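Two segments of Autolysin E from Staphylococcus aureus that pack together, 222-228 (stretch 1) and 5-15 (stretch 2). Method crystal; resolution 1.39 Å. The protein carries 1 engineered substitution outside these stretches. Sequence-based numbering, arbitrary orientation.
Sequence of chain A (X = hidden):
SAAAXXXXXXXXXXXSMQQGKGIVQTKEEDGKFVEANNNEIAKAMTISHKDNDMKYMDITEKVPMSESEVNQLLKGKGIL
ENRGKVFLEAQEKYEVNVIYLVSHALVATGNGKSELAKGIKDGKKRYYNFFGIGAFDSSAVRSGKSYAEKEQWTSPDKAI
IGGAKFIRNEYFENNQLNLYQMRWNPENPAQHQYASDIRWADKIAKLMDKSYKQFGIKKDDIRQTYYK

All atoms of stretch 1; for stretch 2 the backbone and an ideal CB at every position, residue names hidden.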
# COMPACT_ATOMS: atom_id res chain seq x y z
N ILE A 222 14.15 2.60 -11.33
CA ILE A 222 14.55 2.32 -10.00
C ILE A 222 15.34 3.50 -9.46
O ILE A 222 16.28 4.01 -10.10
CB ILE A 222 15.51 1.12 -9.92
CG1 ILE A 222 14.91 -0.13 -10.62
CG2 ILE A 222 15.96 0.88 -8.49
CD1 ILE A 222 13.57 -0.59 -10.09
N ARG A 223 14.93 3.98 -8.31
CA ARG A 223 15.61 5.14 -7.69
C ARG A 223 16.50 4.66 -6.61
O ARG A 223 16.10 3.96 -5.68
CB ARG A 223 14.60 6.11 -7.15
CG ARG A 223 15.30 7.22 -6.38
CD ARG A 223 14.34 8.34 -6.03
NE ARG A 223 15.01 9.27 -5.15
CZ ARG A 223 14.59 10.49 -4.85
NH1 ARG A 223 13.48 11.01 -5.37
NH2 ARG A 223 15.35 11.21 -4.04
N GLN A 224 17.77 5.09 -6.66
CA GLN A 224 18.78 4.68 -5.72
C GLN A 224 18.96 5.51 -4.44
O GLN A 224 19.28 4.96 -3.39
CB GLN A 224 20.17 4.73 -6.43
CG GLN A 224 20.27 4.00 -7.75
CD GLN A 224 20.10 2.49 -7.60
OE1 GLN A 224 20.68 1.86 -6.70
NE2 GLN A 224 19.32 1.91 -8.49
N THR A 225 18.82 6.81 -4.56
CA THR A 225 19.33 7.73 -3.57
C THR A 225 18.19 8.52 -2.94
O THR A 225 17.42 9.17 -3.63
CB THR A 225 20.36 8.67 -4.23
OG1 THR A 225 21.48 7.87 -4.70
CG2 THR A 225 20.89 9.69 -3.26
N TYR A 226 18.19 8.49 -1.63
CA TYR A 226 17.15 9.16 -0.80
C TYR A 226 17.67 10.07 0.26
O TYR A 226 16.90 10.90 0.75
CB TYR A 226 16.27 8.08 -0.16
CG TYR A 226 15.64 7.19 -1.19
CD1 TYR A 226 14.43 7.51 -1.77
CD2 TYR A 226 16.30 6.06 -1.62
CE1 TYR A 226 13.87 6.70 -2.74
CE2 TYR A 226 15.75 5.25 -2.58
CZ TYR A 226 14.55 5.58 -3.14
OH TYR A 226 14.01 4.78 -4.14
N TYR A 227 18.93 9.90 0.69
CA TYR A 227 19.50 10.57 1.84
C TYR A 227 20.79 11.27 1.45
O TYR A 227 21.42 10.90 0.48
CB TYR A 227 19.75 9.56 2.97
CG TYR A 227 18.50 8.84 3.44
CD1 TYR A 227 17.53 9.51 4.19
CD2 TYR A 227 18.29 7.53 3.09
CE1 TYR A 227 16.38 8.88 4.61
CE2 TYR A 227 17.14 6.86 3.56
CZ TYR A 227 16.19 7.53 4.26
OH TYR A 227 15.01 6.91 4.71
N LYS A 228 21.13 12.29 2.23
CA LYS A 228 22.35 13.06 1.94
C LYS A 228 23.56 12.17 2.13
O LYS A 228 23.57 11.32 2.99
CB LYS A 228 22.41 14.30 2.86
CG LYS A 228 21.36 15.30 2.51
CD LYS A 228 21.43 16.60 3.30
CE LYS A 228 20.69 17.71 2.59
NZ LYS A 228 21.08 19.01 3.22
OXT LYS A 228 24.53 12.33 1.36
N UNK A 5 14.82 18.78 -6.04
CA UNK A 5 15.71 18.27 -5.00
C UNK A 5 14.98 17.94 -3.69
O UNK A 5 14.80 18.79 -2.78
CB UNK A 5 16.81 19.29 -4.73
N UNK A 6 14.63 16.66 -3.62
CA UNK A 6 13.89 16.07 -2.51
C UNK A 6 14.79 15.30 -1.55
O UNK A 6 14.29 14.57 -0.66
CB UNK A 6 12.80 15.14 -3.05
N UNK A 7 16.11 15.44 -1.68
CA UNK A 7 17.03 14.81 -0.75
C UNK A 7 17.33 15.84 0.34
O UNK A 7 18.09 16.82 0.18
CB UNK A 7 18.30 14.33 -1.45
N UNK A 8 16.72 15.64 1.49
CA UNK A 8 16.70 16.61 2.59
C UNK A 8 17.43 16.24 3.84
O UNK A 8 17.83 17.19 4.60
CB UNK A 8 15.25 16.90 2.97
N UNK A 9 17.61 14.97 4.16
CA UNK A 9 18.09 14.50 5.44
C UNK A 9 19.20 13.46 5.24
O UNK A 9 19.18 12.72 4.26
CB UNK A 9 16.94 13.91 6.26
N UNK A 10 20.17 13.42 6.15
CA UNK A 10 21.07 12.31 6.25
C UNK A 10 20.31 11.09 6.75
O UNK A 10 19.23 11.18 7.42
CB UNK A 10 22.25 12.65 7.17
N UNK A 11 20.84 9.90 6.48
CA UNK A 11 20.21 8.69 7.02
C UNK A 11 20.10 8.71 8.51
O UNK A 11 19.07 8.42 9.09
CB UNK A 11 20.99 7.44 6.59
N UNK A 12 21.18 9.13 9.19
CA UNK A 12 21.13 9.14 10.64
C UNK A 12 20.07 10.08 11.23
O UNK A 12 19.43 9.77 12.21
CB UNK A 12 22.51 9.53 11.18
N UNK A 13 19.90 11.22 10.55
CA UNK A 13 18.87 12.19 10.96
C UNK A 13 17.47 11.56 10.78
O UNK A 13 16.65 11.61 11.68
CB UNK A 13 18.99 13.48 10.15
N UNK A 14 17.29 10.90 9.63
CA UNK A 14 16.01 10.23 9.38
C UNK A 14 15.69 9.12 10.37
O UNK A 14 14.58 8.98 10.87
CB UNK A 14 16.00 9.65 7.96
N UNK A 15 16.71 8.32 10.72
CA UNK A 15 16.52 7.27 11.69
C UNK A 15 16.05 7.84 13.03
O UNK A 15 15.12 7.34 13.65
CB UNK A 15 17.82 6.48 11.87

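At position 5 the ideal CB has nothing of stretch 1 within 5.5 Å, so this contact sets little demand there. The residue is Asn5, whose OD1 accepts a hydrogen bond from N of residue 7 (3.2 Å), linking the side chain to the backbone two residues on.

Position 6 points its CB sideways, 4.8 Å from NH1 of Arg223. A guanidinium so near favors a short acceptor, Asp or Asn, or Glu if it could fold back; the charge argues for an acid. It is Asp6, and the fit is two-pronged: Arg223 NH2 donates to Asp6 OD1 and Arg223 NH1 to Asp6 OD2, each at 2.9 Å, in a salt bridge. Arg223 NE and NH2 also donate to Thr225 O, both at 2.9 Å.

Position 7 points toward stretch 1, its CB 4.3 Å from O of Tyr226 and 5.0 Å from NH2 of Arg223. With backbone and the guanidinium edge around it, a compact beta-branched side chain would suit, Val or Ile, or Thr at some polar cost. Val7 places CG1 3.4 Å from C of Tyr227 and CG2 3.6 Å from NH2 of Arg223.

Position 8 points away, and many residues, polar ones especially, would serve. In Asn8 the backbone does the work: its N donates to water 2 (3.0 Å), which in turn donates to O of Tyr226.

Position 9 also directs its CB away, though it lies 4.9 Å from CD1 of Tyr227; several types, large ones included, would suit. The residue is Tyr9, its ring running outward. Its carbonyl O accepts from N of Lys228 (2.8 Å) and makes a CA-H...O contact with CA of Tyr227 (3.3 Å), both indifferent to side chain.

Position 10 points away and precedes the helix that begins at 11, so Ser, Thr, Asp or Asn could cap it. Ser10 does: its OG accepts from N of residue 13 at 3.1 Å.

Position 11 has its CB 4.3 Å from CG of Tyr227, beside an aromatic ring that would welcome an apolar or aromatic partner. Phe11 turns its ring edge to the face of Tyr227, with planes at 76° and CD1 3.7 Å from CE2 of Tyr227; its CA also lies over that face.

Position 12 points away into no contact; Asp12 is one of many possibilities.

Position 13 is sideways, with nothing of stretch 1 near its CB, so a polar helix residue fits. OE1 of Glu13 accepts from N of Ser10 (3.0 Å), reciprocating the cap.

Position 14 points toward stretch 1, its ideal CB already 3.5 Å from CE1 of Tyr227. So little room favors Ala or Gly. Ala14 supplies just a methyl, packed against the ring at that distance.

Position 15 is sideways and out of contact, leaving the choice open; it is Val15.

Stretch 2, residues 5-15: NDVNYSFDEAV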
# COMPACT_ATOMS: atom_id res chain seq x y z
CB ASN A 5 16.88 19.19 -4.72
CG ASN A 5 18.06 18.46 -4.06
OD1 ASN A 5 17.92 17.37 -3.47
ND2 ASN A 5 19.24 19.06 -4.16
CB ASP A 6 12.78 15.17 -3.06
CG ASP A 6 13.29 14.21 -4.13
OD1 ASP A 6 14.51 13.97 -4.17
OD2 ASP A 6 12.51 13.77 -5.00
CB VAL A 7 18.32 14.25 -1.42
CG1 VAL A 7 19.29 13.73 -0.42
CG2 VAL A 7 17.96 13.18 -2.44
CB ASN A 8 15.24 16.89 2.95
CG ASN A 8 14.52 17.73 1.96
OD1 ASN A 8 15.12 18.48 1.17
ND2 ASN A 8 13.21 17.63 1.95
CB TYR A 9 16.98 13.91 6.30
CG TYR A 9 16.01 14.92 6.74
CD1 TYR A 9 16.26 15.66 7.89
CD2 TYR A 9 14.85 15.20 6.05
CE1 TYR A 9 15.36 16.60 8.34
CE2 TYR A 9 13.95 16.16 6.53
CZ TYR A 9 14.23 16.88 7.66
OH TYR A 9 13.33 17.83 8.07
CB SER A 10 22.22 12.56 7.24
OG SER A 10 21.75 12.64 8.55
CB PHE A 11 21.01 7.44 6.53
CG PHE A 11 20.42 6.14 6.95
CD1 PHE A 11 19.20 5.74 6.41
CD2 PHE A 11 20.98 5.34 7.93
CE1 PHE A 11 18.60 4.54 6.78
CE2 PHE A 11 20.38 4.16 8.28
CZ PHE A 11 19.21 3.75 7.72
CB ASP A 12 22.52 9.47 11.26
CG ASP A 12 23.53 8.34 11.09
OD1 ASP A 12 23.13 7.19 10.81
OD2 ASP A 12 24.75 8.61 11.22
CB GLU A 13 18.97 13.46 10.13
CG GLU A 13 20.08 14.47 10.55
CD GLU A 13 20.46 15.47 9.48
OE1 GLU A 13 20.03 15.45 8.30
OE2 GLU A 13 21.34 16.32 9.83
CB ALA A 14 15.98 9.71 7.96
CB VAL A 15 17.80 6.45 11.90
CG1 VAL A 15 17.66 5.55 13.12
CG2 VAL A 15 18.16 5.68 10.66
O HOH W 1 14.54 11.78 -0.49
O HOH W 2 16.10 12.96 2.56
O HOH W 3 23.19 9.74 4.88
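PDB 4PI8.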